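Local coordinates for glycine betaine, L-proline ABC transporter, glycine/betaine/L-proline-binding protein (ProX) (Borrelia burgdorferi, PDB 3TMG), which binds glycine betaine in the cleft between its two lobes and probably hands it to an ABC transporter for uptake into the cell, at residues V51-M56 / K78-K83; Y59-K64 / K85-D90; F188-I193 / K244-P249. All coordinates share one frame; numbering follows the deposited sequence.

Contact 1 of 3, residues V51-M56 / K78-K83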
ATOM      1  N   VAL A  51      11.644  -4.293  -1.330  1.00 16.11           N
ATOM      2  CA  VAL A  51      11.705  -5.735  -1.365  1.00 16.63           C
ATOM      3  C   VAL A  51      10.328  -6.315  -1.743  1.00 16.57           C
ATOM      4  O   VAL A  51       9.375  -5.559  -2.065  1.00 15.80           O
ATOM      5  CB  VAL A  51      12.233  -6.303  -0.016  1.00 16.95           C
ATOM      6  CG1 VAL A  51      13.663  -5.856   0.237  1.00 17.59           C
ATOM      7  CG2 VAL A  51      11.332  -5.881   1.147  1.00 16.33           C
ATOM      8  N   THR A  52      10.217  -7.635  -1.769  1.00 16.79           N
ATOM      9  CA  THR A  52       8.854  -8.244  -1.919  1.00 16.67           C
ATOM     10  C   THR A  52       8.105  -8.188  -0.564  1.00 15.74           C
ATOM     11  O   THR A  52       8.705  -8.025   0.490  1.00 15.53           O
ATOM     12  CB  THR A  52       8.907  -9.709  -2.425  1.00 17.63           C
ATOM     13  OG1 THR A  52       9.456 -10.524  -1.383  1.00 18.36           O
ATOM     14  CG2 THR A  52       9.810  -9.827  -3.710  1.00 19.47           C
ATOM     15  N   THR A  53       6.780  -8.324  -0.601  1.00 15.67           N
ATOM     16  CA  THR A  53       5.994  -8.422   0.631  1.00 15.47           C
ATOM     17  C   THR A  53       6.514  -9.507   1.596  1.00 16.68           C
ATOM     18  O   THR A  53       6.638  -9.249   2.812  1.00 16.92           O
ATOM     19  CB  THR A  53       4.500  -8.647   0.313  1.00 15.57           C
ATOM     20  OG1 THR A  53       4.078  -7.683  -0.649  1.00 14.53           O
ATOM     21  CG2 THR A  53       3.630  -8.407   1.578  1.00 15.75           C
ATOM     22  N   SER A  54       6.753 -10.723   1.083  1.00 17.63           N
ATOM     23  CA  SER A  54       7.274 -11.828   1.881  1.00 18.97           C
ATOM     24  C   SER A  54       8.588 -11.436   2.551  1.00 19.54           C
ATOM     25  O   SER A  54       8.776 -11.686   3.735  1.00 20.15           O
ATOM     26  CB  SER A  54       7.481 -13.093   1.023  1.00 20.91           C
ATOM     27  OG  SER A  54       8.059 -14.161   1.800  1.00 22.40           O
ATOM     28  N   ILE A  55       9.503 -10.831   1.792  1.00 19.23           N
ATOM     29  CA  ILE A  55      10.827 -10.489   2.351  1.00 20.40           C
ATOM     30  C   ILE A  55      10.737  -9.368   3.386  1.00 19.25           C
ATOM     31  O   ILE A  55      11.420  -9.407   4.426  1.00 19.45           O
ATOM     32  CB  ILE A  55      11.826 -10.141   1.218  1.00 21.42           C
ATOM     33  CG1 ILE A  55      12.250 -11.442   0.534  1.00 23.19           C
ATOM     34  CG2 ILE A  55      13.022  -9.363   1.749  1.00 21.84           C
ATOM     35  CD1 ILE A  55      12.832 -12.501   1.475  1.00 26.02           C
ATOM     36  N   MET A  56       9.871  -8.386   3.116  1.00 17.45           N
ATOM     37  CA  MET A  56       9.624  -7.330   4.082  1.00 16.94           C
ATOM     38  C   MET A  56       9.201  -7.891   5.439  1.00 17.26           C
ATOM     39  O   MET A  56       9.776  -7.520   6.456  1.00 17.46           O
ATOM     40  CB  MET A  56       8.542  -6.360   3.583  1.00 15.29           C
ATOM     41  CG  MET A  56       8.275  -5.205   4.565  1.00 15.31           C
ATOM     42  SD  MET A  56       6.957  -4.134   3.897  1.00 14.72           S
ATOM     43  CE  MET A  56       5.510  -5.220   4.064  1.00 13.98           C
ATOM     44  N   LYS A  78      -2.941 -11.078   5.684  1.00 17.45           N
ATOM     45  CA  LYS A  78      -3.194 -12.159   6.641  1.00 19.52           C
ATOM     46  C   LYS A  78      -2.169 -13.284   6.502  1.00 21.41           C
ATOM     47  O   LYS A  78      -1.595 -13.715   7.489  1.00 21.90           O
ATOM     48  CB  LYS A  78      -4.619 -12.717   6.467  1.00 19.76           C
ATOM     49  N   PHE A  79      -1.921 -13.701   5.257  1.00 22.49           N
ATOM     50  CA  PHE A  79      -1.052 -14.848   4.977  1.00 24.82           C
ATOM     51  C   PHE A  79       0.313 -14.642   5.643  1.00 25.58           C
ATOM     52  O   PHE A  79       0.836 -15.580   6.262  1.00 28.44           O
ATOM     53  CB  PHE A  79      -0.963 -15.065   3.456  1.00 25.20           C
ATOM     54  CG  PHE A  79       0.036 -16.108   3.031  1.00 27.19           C
ATOM     55  CD1 PHE A  79      -0.316 -17.463   3.028  1.00 29.05           C
ATOM     56  CD2 PHE A  79       1.309 -15.732   2.608  1.00 27.22           C
ATOM     57  CE1 PHE A  79       0.618 -18.442   2.636  1.00 31.15           C
ATOM     58  CE2 PHE A  79       2.233 -16.680   2.198  1.00 29.72           C
ATOM     59  CZ  PHE A  79       1.887 -18.047   2.219  1.00 31.46           C
ATOM     60  N   TYR A  80       0.875 -13.425   5.564  1.00 23.50           N
ATOM     61  CA  TYR A  80       2.182 -13.143   6.191  1.00 24.24           C
ATOM     62  C   TYR A  80       2.142 -12.823   7.687  1.00 24.63           C
ATOM     63  O   TYR A  80       2.994 -13.256   8.456  1.00 25.70           O
ATOM     64  CB  TYR A  80       2.877 -11.984   5.461  1.00 22.20           C
ATOM     65  CG  TYR A  80       3.057 -12.243   3.987  1.00 21.96           C
ATOM     66  CD1 TYR A  80       3.994 -13.198   3.511  1.00 22.12           C
ATOM     67  CD2 TYR A  80       2.255 -11.574   3.047  1.00 20.51           C
ATOM     68  CE1 TYR A  80       4.126 -13.427   2.150  1.00 21.98           C
ATOM     69  CE2 TYR A  80       2.394 -11.800   1.685  1.00 19.80           C
ATOM     70  CZ  TYR A  80       3.352 -12.705   1.245  1.00 21.80           C
ATOM     71  OH  TYR A  80       3.485 -12.919  -0.122  1.00 22.39           O
ATOM     72  N   TYR A  81       1.149 -12.041   8.084  1.00 24.28           N
ATOM     73  CA  TYR A  81       1.081 -11.464   9.428  1.00 25.05           C
ATOM     74  C   TYR A  81       0.791 -12.534  10.486  1.00 26.99           C
ATOM     75  O   TYR A  81       1.437 -12.589  11.531  1.00 28.40           O
ATOM     76  CB  TYR A  81      -0.017 -10.392   9.397  1.00 22.80           C
ATOM     77  CG  TYR A  81      -0.220  -9.631  10.668  1.00 22.77           C
ATOM     78  CD1 TYR A  81      -0.864 -10.226  11.766  1.00 24.18           C
ATOM     79  CD2 TYR A  81       0.188  -8.287  10.776  1.00 21.75           C
ATOM     80  CE1 TYR A  81      -1.039  -9.543  12.956  1.00 24.40           C
ATOM     81  CE2 TYR A  81      -0.014  -7.599  11.974  1.00 22.28           C
ATOM     82  CZ  TYR A  81      -0.629  -8.223  13.042  1.00 22.91           C
ATOM     83  OH  TYR A  81      -0.849  -7.571  14.249  1.00 23.84           O
ATOM     84  N   GLU A  82      -0.200 -13.379  10.220  1.00 29.71           N
ATOM     85  CA  GLU A  82      -0.564 -14.467  11.129  1.00 32.55           C
ATOM     86  C   GLU A  82       0.604 -15.387  11.418  1.00 33.85           C
ATOM     87  O   GLU A  82       0.741 -15.881  12.534  1.00 34.57           O
ATOM     88  CB  GLU A  82      -1.700 -15.289  10.545  1.00 35.95           C
ATOM     89  CG  GLU A  82      -3.045 -14.579  10.589  1.00 40.63           C
ATOM     90  CD  GLU A  82      -3.663 -14.665  11.962  1.00 46.65           C
ATOM     91  OE1 GLU A  82      -2.920 -14.483  12.958  1.00 46.82           O
ATOM     92  OE2 GLU A  82      -4.887 -14.933  12.037  1.00 51.24           O
ATOM     93  N   LYS A  83       1.432 -15.619  10.406  1.00 32.59           N
ATOM     94  CA  LYS A  83       2.563 -16.515  10.536  1.00 35.09           C
ATOM     95  C   LYS A  83       3.672 -15.952  11.427  1.00 34.51           C
ATOM     96  O   LYS A  83       4.422 -16.719  11.994  1.00 34.44           O
ATOM     97  CB  LYS A  83       3.115 -16.870   9.152  1.00 36.01           C
ATOM     98  CG  LYS A  83       2.335 -17.994   8.486  1.00 38.94           C
ATOM     99  CD  LYS A  83       2.651 -18.113   7.007  1.00 40.10           C
ATOM    100  CE  LYS A  83       1.480 -18.765   6.247  1.00 42.94           C
ATOM    101  NZ  LYS A  83       0.140 -18.137   6.521  1.00 40.87           N
TER
HETATM  102  O   HOH W   1       5.851 -11.549  -1.627  1.00 24.06           O
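The Tyr80 ring is held between Ser54 and Phe79. Over one face lies the backbone of Ser54, its N above the ring and its CA 3.5 Å from Tyr80 CE1. On the opposite face the Phe79 ring presents CD2, 3.6 Å above the plane and over the centre of the Tyr80 ring, with Tyr80 CE1 at the edge of the Phe79 ring and in its plane. Lys83 in turn lays its CE over a face of Phe79, while its NZ reaches back to Phe79 O at 2.7 Å, in the carbonyl plane. Thr53 comes to Tyr80 obliquely, with CG2 3.6 Å from Tyr80 CE2; its chi1 of -50° keeps OG1 beside the backbone N and turns this methyl to the ring.

Polar groups meet through a water. It accepts from Ser54 N at 3.0 Å and donates to Tyr80 OH at 3.1 Å, and Tyr80 OH is also hydrogen-bonded to Gly133 O, just ahead of helix 135-146. That helix packs Ile138 against both Phe79 and Tyr80. The first turn of helix 53-61 is closed by Thr52 as N-cap: OG1 accepts from Ile55 N at 3.2 Å, with an N-H...O angle of 160°.

Thr53 also touches Trp25 of the betaine pocket, and its side chain is about 6 Å from the bound ligand. The contact thus brings a capped helix start and the helix after Trp72 and Ala76 together beside the ligand cleft of a periplasmic-binding-protein fold.

Contact 2 of 3, residues Y59-K64 / K85-D90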
ATOM      1  N   TYR A  59      12.136 -10.014   7.098  1.00 25.14           N
ATOM      2  CA  TYR A  59      13.215  -9.170   7.615  1.00 26.37           C
ATOM      3  C   TYR A  59      12.865  -8.429   8.881  1.00 25.85           C
ATOM      4  O   TYR A  59      13.707  -8.251   9.755  1.00 25.94           O
ATOM      5  CB  TYR A  59      13.617  -8.165   6.566  1.00 27.49           C
ATOM      6  CG  TYR A  59      14.621  -8.712   5.631  1.00 31.05           C
ATOM      7  CD1 TYR A  59      14.964 -10.064   5.661  1.00 32.02           C
ATOM      8  CD2 TYR A  59      15.239  -7.886   4.709  1.00 32.38           C
ATOM      9  CE1 TYR A  59      15.914 -10.569   4.807  1.00 36.52           C
ATOM     10  CE2 TYR A  59      16.197  -8.393   3.850  1.00 35.68           C
ATOM     11  CZ  TYR A  59      16.514  -9.721   3.904  1.00 35.86           C
ATOM     12  OH  TYR A  59      17.447 -10.187   3.044  1.00 41.02           O
ATOM     13  N   LEU A  60      11.614  -8.019   8.953  1.00 24.36           N
ATOM     14  CA  LEU A  60      11.050  -7.436  10.136  1.00 24.19           C
ATOM     15  C   LEU A  60      11.164  -8.435  11.288  1.00 25.42           C
ATOM     16  O   LEU A  60      11.634  -8.069  12.378  1.00 25.98           O
ATOM     17  CB  LEU A  60       9.598  -7.067   9.868  1.00 23.38           C
ATOM     18  CG  LEU A  60       8.810  -6.470  11.048  1.00 24.06           C
ATOM     19  CD1 LEU A  60       9.377  -5.116  11.452  1.00 23.82           C
ATOM     20  CD2 LEU A  60       7.323  -6.385  10.694  1.00 23.14           C
ATOM     21  N   ALA A  61      10.766  -9.686  11.036  1.00 25.94           N
ATOM     22  CA  ALA A  61      10.745 -10.745  12.064  1.00 27.04           C
ATOM     23  C   ALA A  61      12.131 -11.168  12.533  1.00 28.40           C
ATOM     24  O   ALA A  61      12.311 -11.569  13.660  1.00 28.13           O
ATOM     25  CB  ALA A  61       9.951 -11.953  11.576  1.00 27.88           C
ATOM     26  N   SER A  62      13.127 -11.051  11.669  1.00 28.41           N
ATOM     27  CA  SER A  62      14.492 -11.350  12.091  1.00 29.73           C
ATOM     28  C   SER A  62      15.228 -10.092  12.537  1.00 29.33           C
ATOM     29  O   SER A  62      16.378 -10.179  12.896  1.00 30.24           O
ATOM     30  CB  SER A  62      15.280 -12.051  10.991  1.00 30.15           C
ATOM     31  OG  SER A  62      15.185 -11.318   9.791  1.00 28.95           O
ATOM     32  N   GLY A  63      14.574  -8.933  12.474  1.00 27.71           N
ATOM     33  CA  GLY A  63      15.194  -7.652  12.895  1.00 27.42           C
ATOM     34  C   GLY A  63      16.237  -7.065  11.945  1.00 26.95           C
ATOM     35  O   GLY A  63      17.063  -6.240  12.361  1.00 28.43           O
ATOM     36  N   LYS A  64      16.235  -7.477  10.676  1.00 25.54           N
ATOM     37  CA  LYS A  64      17.204  -6.940   9.701  1.00 25.25           C
ATOM     38  C   LYS A  64      16.746  -5.586   9.124  1.00 23.52           C
ATOM     39  O   LYS A  64      17.535  -4.863   8.522  1.00 23.63           O
ATOM     40  CB  LYS A  64      17.460  -7.944   8.576  1.00 25.85           C
ATOM     41  CG  LYS A  64      18.331  -9.083   9.056  1.00 28.54           C
ATOM     42  CD  LYS A  64      18.287 -10.185   8.029  1.00 29.37           C
ATOM     43  CE  LYS A  64      19.131 -11.352   8.471  1.00 30.97           C
ATOM     44  NZ  LYS A  64      18.702 -12.421   7.541  1.00 31.94           N
ATOM     45  N   LYS A  85       3.442 -12.877  13.632  1.00 32.07           N
ATOM     46  CA  LYS A  85       3.044 -11.838  14.587  1.00 33.07           C
ATOM     47  C   LYS A  85       3.767 -11.920  15.947  1.00 34.35           C
ATOM     48  O   LYS A  85       3.895 -10.909  16.622  1.00 34.71           O
ATOM     49  CB  LYS A  85       1.516 -11.795  14.764  1.00 33.72           C
ATOM     50  CG  LYS A  85       0.886 -13.065  15.305  1.00 36.79           C
ATOM     51  CD  LYS A  85      -0.636 -12.960  15.310  1.00 38.48           C
ATOM     52  CE  LYS A  85      -1.270 -14.063  16.173  1.00 41.21           C
ATOM     53  NZ  LYS A  85      -2.637 -14.418  15.669  1.00 42.58           N
ATOM     54  N   THR A  86       4.265 -13.092  16.325  1.00 34.27           N
ATOM     55  CA  THR A  86       5.033 -13.204  17.580  1.00 35.24           C
ATOM     56  C   THR A  86       6.453 -12.628  17.456  1.00 34.84           C
ATOM     57  O   THR A  86       7.166 -12.484  18.446  1.00 35.79           O
ATOM     58  CB  THR A  86       5.052 -14.644  18.143  1.00 36.12           C
ATOM     59  OG1 THR A  86       5.794 -15.509  17.275  1.00 34.94           O
ATOM     60  CG2 THR A  86       3.628 -15.148  18.293  1.00 36.60           C
ATOM     61  N   LYS A  87       6.849 -12.271  16.235  1.00 33.61           N
ATOM     62  CA  LYS A  87       8.201 -11.781  16.005  1.00 33.11           C
ATOM     63  C   LYS A  87       8.273 -10.291  15.635  1.00 30.68           C
ATOM     64  O   LYS A  87       9.324  -9.820  15.238  1.00 30.62           O
ATOM     65  CB  LYS A  87       8.906 -12.603  14.910  1.00 34.97           C
ATOM     66  CG  LYS A  87       8.993 -14.100  15.147  1.00 38.60           C
ATOM     67  CD  LYS A  87      10.136 -14.454  16.081  1.00 42.68           C
ATOM     68  CE  LYS A  87      10.458 -15.943  15.981  1.00 47.42           C
ATOM     69  NZ  LYS A  87      10.724 -16.358  14.569  1.00 47.90           N
ATOM     70  N   PHE A  88       7.181  -9.557  15.744  1.00 27.52           N
ATOM     71  CA  PHE A  88       7.241  -8.110  15.548  1.00 25.86           C
ATOM     72  C   PHE A  88       6.265  -7.408  16.490  1.00 25.41           C
ATOM     73  O   PHE A  88       5.469  -8.075  17.181  1.00 25.91           O
ATOM     74  CB  PHE A  88       7.001  -7.731  14.062  1.00 24.45           C
ATOM     75  CG  PHE A  88       5.699  -8.248  13.480  1.00 23.77           C
ATOM     76  CD1 PHE A  88       4.470  -7.730  13.884  1.00 23.50           C
ATOM     77  CD2 PHE A  88       5.710  -9.211  12.479  1.00 24.31           C
ATOM     78  CE1 PHE A  88       3.263  -8.213  13.353  1.00 24.01           C
ATOM     79  CE2 PHE A  88       4.517  -9.680  11.907  1.00 24.70           C
ATOM     80  CZ  PHE A  88       3.280  -9.179  12.343  1.00 23.61           C
ATOM     81  N   VAL A  89       6.334  -6.085  16.559  1.00 24.08           N
ATOM     82  CA  VAL A  89       5.382  -5.328  17.396  1.00 24.02           C
ATOM     83  C   VAL A  89       4.482  -4.499  16.486  1.00 21.81           C
ATOM     84  O   VAL A  89       4.984  -3.727  15.679  1.00 20.99           O
ATOM     85  CB  VAL A  89       6.074  -4.351  18.381  1.00 25.18           C
ATOM     86  CG1 VAL A  89       5.032  -3.749  19.315  1.00 25.97           C
ATOM     87  CG2 VAL A  89       7.132  -5.063  19.215  1.00 27.47           C
ATOM     88  N   ASP A  90       3.171  -4.655  16.626  1.00 20.43           N
ATOM     89  CA  ASP A  90       2.234  -3.916  15.798  1.00 18.73           C
ATOM     90  C   ASP A  90       1.872  -2.647  16.561  1.00 18.40           C
ATOM     91  O   ASP A  90       1.233  -2.736  17.621  1.00 18.64           O
ATOM     92  CB  ASP A  90       0.991  -4.780  15.577  1.00 18.46           C
ATOM     93  CG  ASP A  90      -0.032  -4.143  14.610  1.00 17.95           C
ATOM     94  OD1 ASP A  90      -0.035  -2.902  14.407  1.00 16.99           O
ATOM     95  OD2 ASP A  90      -0.843  -4.924  14.028  1.00 17.94           O
TER
HETATM   96  O   HOH W   2      11.642  -8.567  15.068  1.00 23.26           O
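Leu60 and Ala61 pack the C-terminal end of helix 53-61, which closes in a Schellman motif, against Lys87 and Phe88, on the way into strand 88-105. The side chains of Leu60 and Phe88 cross at about a right angle, Leu60 CD2 lying 3.6 Å from Phe88 CB and coming obliquely to the ring. Next to them Ala61 CB meets Lys87 CB at 3.6 Å, and the Lys87 chain, bent at chi2 and chi4, then carries its amine away from the helix. Backbone also takes part: Ala61 CA points its hydrogen at Lys87 O in a nearly straight CA-H...O contact, 165° at the hydrogen.

One shell out, the Phe88 ring is covered on one face by its own chain, with Lys85 CA 3.5 Å above the plane toward the rim. Leu212 of strand 207-214, the antiparallel neighbour of strand 88-105, touches both Leu60 and Phe88.

The helix end itself is fixed by Gly63, whose phi of 74° lets Lys64 N bond to Tyr59 O at 2.8 Å and Gly63 N to Leu60 O at 3.1 Å. A water lies within hydrogen-bonding distance of two carbonyls, 2.7 Å from Leu60 O and 2.6 Å from Lys87 O.

Contact 3 of 3, residues F188-I193 / K244-P249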
ATOM      1  N   PHE A 188      -9.101   6.397  -8.775  1.00 15.22           N
ATOM      2  CA  PHE A 188     -10.525   6.683  -8.586  1.00 16.52           C
ATOM      3  C   PHE A 188     -10.917   8.115  -8.909  1.00 17.96           C
ATOM      4  O   PHE A 188     -12.075   8.389  -9.243  1.00 20.36           O
ATOM      5  CB  PHE A 188     -10.962   6.278  -7.150  1.00 15.75           C
ATOM      6  CG  PHE A 188     -11.057   4.796  -6.996  1.00 15.44           C
ATOM      7  CD1 PHE A 188     -12.205   4.140  -7.409  1.00 15.65           C
ATOM      8  CD2 PHE A 188      -9.987   4.051  -6.505  1.00 14.42           C
ATOM      9  CE1 PHE A 188     -12.287   2.750  -7.332  1.00 15.33           C
ATOM     10  CE2 PHE A 188     -10.072   2.665  -6.428  1.00 14.52           C
ATOM     11  CZ  PHE A 188     -11.226   2.021  -6.843  1.00 14.63           C
ATOM     12  N   SER A 189      -9.972   9.045  -8.879  1.00 18.48           N
ATOM     13  CA  SER A 189     -10.339  10.381  -9.356  1.00 20.50           C
ATOM     14  C   SER A 189      -9.953  10.659 -10.798  1.00 20.78           C
ATOM     15  O   SER A 189     -10.608  11.445 -11.466  1.00 22.38           O
ATOM     16  CB  SER A 189      -9.840  11.459  -8.410  1.00 22.14           C
ATOM     17  OG  SER A 189      -8.457  11.317  -8.277  1.00 24.30           O
ATOM     18  N   ARG A 190      -8.917   9.988 -11.303  1.00 19.79           N
ATOM     19  CA  ARG A 190      -8.452  10.215 -12.655  1.00 20.39           C
ATOM     20  C   ARG A 190      -9.340   9.459 -13.650  1.00 20.92           C
ATOM     21  O   ARG A 190      -9.566   9.911 -14.766  1.00 20.54           O
ATOM     22  CB  ARG A 190      -6.975   9.778 -12.807  1.00 19.97           C
ATOM     23  CG  ARG A 190      -6.332  10.307 -14.084  1.00 21.89           C
ATOM     24  CD  ARG A 190      -4.850   9.953 -14.222  1.00 21.72           C
ATOM     25  NE  ARG A 190      -3.981  10.477 -13.156  1.00 21.11           N
ATOM     26  CZ  ARG A 190      -2.696  10.121 -13.044  1.00 20.44           C
ATOM     27  NH1 ARG A 190      -2.182   9.270 -13.924  1.00 19.98           N
ATOM     28  NH2 ARG A 190      -1.925  10.596 -12.071  1.00 19.97           N
ATOM     29  N   TYR A 191      -9.797   8.270 -13.248  1.00 20.32           N
ATOM     30  CA  TYR A 191     -10.677   7.440 -14.084  1.00 21.50           C
ATOM     31  C   TYR A 191     -12.066   7.306 -13.466  1.00 21.69           C
ATOM     32  O   TYR A 191     -12.213   7.497 -12.285  1.00 21.01           O
ATOM     33  CB  TYR A 191     -10.085   6.045 -14.285  1.00 21.65           C
ATOM     34  CG  TYR A 191      -8.663   6.082 -14.776  1.00 22.96           C
ATOM     35  CD1 TYR A 191      -8.353   6.608 -16.057  1.00 24.96           C
ATOM     36  CD2 TYR A 191      -7.631   5.572 -14.002  1.00 22.37           C
ATOM     37  CE1 TYR A 191      -7.043   6.630 -16.514  1.00 26.31           C
ATOM     38  CE2 TYR A 191      -6.323   5.590 -14.457  1.00 23.78           C
ATOM     39  CZ  TYR A 191      -6.037   6.142 -15.695  1.00 25.43           C
ATOM     40  OH  TYR A 191      -4.737   6.158 -16.147  1.00 27.74           O
ATOM     41  N   ASP A 192     -13.060   6.978 -14.294  1.00 23.02           N
ATOM     42  CA  ASP A 192     -14.394   6.669 -13.848  1.00 23.26           C
ATOM     43  C   ASP A 192     -14.462   5.149 -13.710  1.00 22.07           C
ATOM     44  O   ASP A 192     -14.737   4.437 -14.670  1.00 22.45           O
ATOM     45  CB  ASP A 192     -15.418   7.217 -14.849  1.00 27.33           C
ATOM     46  CG  ASP A 192     -16.816   7.102 -14.354  1.00 28.97           C
ATOM     47  OD1 ASP A 192     -17.019   6.668 -13.203  1.00 29.37           O
ATOM     48  OD2 ASP A 192     -17.729   7.442 -15.117  1.00 33.55           O
ATOM     49  N   ILE A 193     -14.199   4.667 -12.492  1.00 19.45           N
ATOM     50  CA  ILE A 193     -14.096   3.256 -12.203  1.00 18.41           C
ATOM     51  C   ILE A 193     -14.899   2.939 -10.923  1.00 18.21           C
ATOM     52  O   ILE A 193     -15.195   3.842 -10.152  1.00 18.32           O
ATOM     53  CB  ILE A 193     -12.618   2.843 -11.991  1.00 17.24           C
ATOM     54  CG1 ILE A 193     -11.883   3.801 -11.015  1.00 15.91           C
ATOM     55  CG2 ILE A 193     -11.904   2.777 -13.343  1.00 17.44           C
ATOM     56  CD1 ILE A 193     -10.510   3.287 -10.552  1.00 14.99           C
ATOM     57  N   LYS A 244       1.217  13.174  -7.582  1.00 16.14           N
ATOM     58  CA  LYS A 244       2.381  13.972  -8.030  1.00 17.04           C
ATOM     59  C   LYS A 244       3.529  13.035  -8.435  1.00 16.57           C
ATOM     60  O   LYS A 244       4.160  13.267  -9.479  1.00 16.80           O
ATOM     61  CB  LYS A 244       2.817  14.958  -6.929  1.00 18.59           C
ATOM     62  CG  LYS A 244       4.037  15.841  -7.223  1.00 21.02           C
ATOM     63  CD  LYS A 244       4.182  16.928  -6.137  1.00 22.79           C
ATOM     64  CE  LYS A 244       5.549  17.639  -6.110  1.00 25.61           C
ATOM     65  NZ  LYS A 244       5.888  18.291  -7.395  1.00 28.04           N
ATOM     66  N   ASN A 245       3.808  12.028  -7.597  1.00 14.82           N
ATOM     67  CA  ASN A 245       4.837  10.998  -7.876  1.00 14.96           C
ATOM     68  C   ASN A 245       4.561  10.225  -9.166  1.00 15.01           C
ATOM     69  O   ASN A 245       5.476  10.030  -9.974  1.00 14.86           O
ATOM     70  CB  ASN A 245       4.984   9.983  -6.724  1.00 13.91           C
ATOM     71  CG  ASN A 245       5.738  10.551  -5.546  1.00 14.35           C
ATOM     72  OD1 ASN A 245       6.371  11.577  -5.676  1.00 14.92           O
ATOM     73  ND2 ASN A 245       5.655   9.886  -4.373  1.00 13.36           N
ATOM     74  N   ASP A 246       3.283   9.863  -9.381  1.00 14.55           N
ATOM     75  CA  ASP A 246       2.890   9.244 -10.647  1.00 15.27           C
ATOM     76  C   ASP A 246       3.182  10.170 -11.850  1.00 15.96           C
ATOM     77  O   ASP A 246       3.648   9.725 -12.917  1.00 16.21           O
ATOM     78  CB  ASP A 246       1.400   8.831 -10.651  1.00 15.27           C
ATOM     79  CG  ASP A 246       0.955   8.339 -12.016  1.00 16.75           C
ATOM     80  OD1 ASP A 246       1.248   7.166 -12.292  1.00 17.38           O
ATOM     81  OD2 ASP A 246       0.347   9.087 -12.820  1.00 17.21           O
ATOM     82  N   LYS A 247       2.918  11.458 -11.701  1.00 15.91           N
ATOM     83  CA  LYS A 247       3.131  12.394 -12.811  1.00 17.31           C
ATOM     84  C   LYS A 247       4.598  12.790 -12.952  1.00 17.55           C
ATOM     85  O   LYS A 247       4.981  13.364 -13.965  1.00 18.37           O
ATOM     86  CB  LYS A 247       2.290  13.667 -12.608  1.00 18.34           C
ATOM     87  CG  LYS A 247       0.795  13.403 -12.604  1.00 18.41           C
ATOM     88  CD  LYS A 247      -0.001  14.674 -12.263  1.00 19.84           C
ATOM     89  CE  LYS A 247      -1.460  14.446 -12.600  1.00 20.44           C
ATOM     90  NZ  LYS A 247      -2.335  15.359 -11.795  1.00 21.03           N
ATOM     91  N   GLU A 248       5.408  12.462 -11.944  1.00 16.51           N
ATOM     92  CA  GLU A 248       6.827  12.857 -11.930  1.00 17.30           C
ATOM     93  C   GLU A 248       7.662  11.632 -11.645  1.00 16.29           C
ATOM     94  O   GLU A 248       8.228  11.524 -10.582  1.00 15.79           O
ATOM     95  CB  GLU A 248       7.080  13.968 -10.894  1.00 17.70           C
ATOM     96  CG  GLU A 248       6.308  15.240 -11.219  1.00 18.85           C
ATOM     97  CD  GLU A 248       6.360  16.341 -10.166  1.00 19.54           C
ATOM     98  OE1 GLU A 248       6.907  16.161  -9.068  1.00 18.97           O
ATOM     99  OE2 GLU A 248       5.812  17.443 -10.459  1.00 21.58           O
ATOM    100  N   PRO A 249       7.722  10.680 -12.601  1.00 16.66           N
ATOM    101  CA  PRO A 249       8.377   9.402 -12.236  1.00 15.97           C
ATOM    102  C   PRO A 249       9.833   9.612 -11.788  1.00 15.82           C
ATOM    103  O   PRO A 249      10.565  10.417 -12.388  1.00 16.60           O
ATOM    104  CB  PRO A 249       8.320   8.560 -13.526  1.00 16.45           C
ATOM    105  CG  PRO A 249       7.839   9.443 -14.602  1.00 17.64           C
ATOM    106  CD  PRO A 249       7.227  10.685 -13.991  1.00 17.36           C
TER
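This is a surface salt bridge between two helix ends, Arg190 of helix 187-190 and Asp246 of helix 235-247, and it appears to reach from one lobe of the binding-protein fold to the other. The backbones stay well apart, with the CA atoms of Arg190 and Asp246 11.6 Å from each other, so the long Arg190 side chain spans most of the gap and meets the short Asp246 from the opposite direction.

Arg190 grips end-on with two nitrogens, both to the same oxygen: NH1 and NH2 each lie 2.8 Å from Asp246 OD2. That oxygen sits in the guanidinium plane, but both nitrogens approach it from above the carboxylate plane, on the same face, and the two flat groups are turned 46° apart. The N-H...O angles, 146° and 142°, are bent, as sharing one acceptor requires. With CG anti to the backbone N the Arg190 chain heads out from its helix, and a bend at chi3 turns the guanidinium to Asp246.

Trp186 forms a cation-pi contact with Arg190 and also touches Asp246. Arg190 NH2 has a second partner in Asp243 OD1, and Lys247 NZ bridges to Asp243 OD2, a carboxylate that probably moderates the like charges of Arg190 NH2 and Lys247 NZ. Lys247 CE lies 3.9 Å from Arg190 NH2, obliquely to the guanidinium.

How the contacts relate
Contacts 1 and 2 are neighbours, their centres 10 Å apart, and use the two ends of helix 53-61. Their segments alternate along the chain: helix 53-61 gives the first segment of each, and helix 78-84 and then strand 88-105 give the second. Tyr81 stitches them together: its OH lies 2.7 Å from Asp90 OD2, a probable hydrogen bond, and its ring meets Phe88 edge-to-face. Contact 3 lies on the opposite side of the chain's centre, its centre 27 Å from that of contact 1 and 33 Å from that of contact 2. Contact 1 comes closest to the bound betaine; the side chains of Phe88 in contact 2 and Asp246 in contact 3 are each about 14 Å from it.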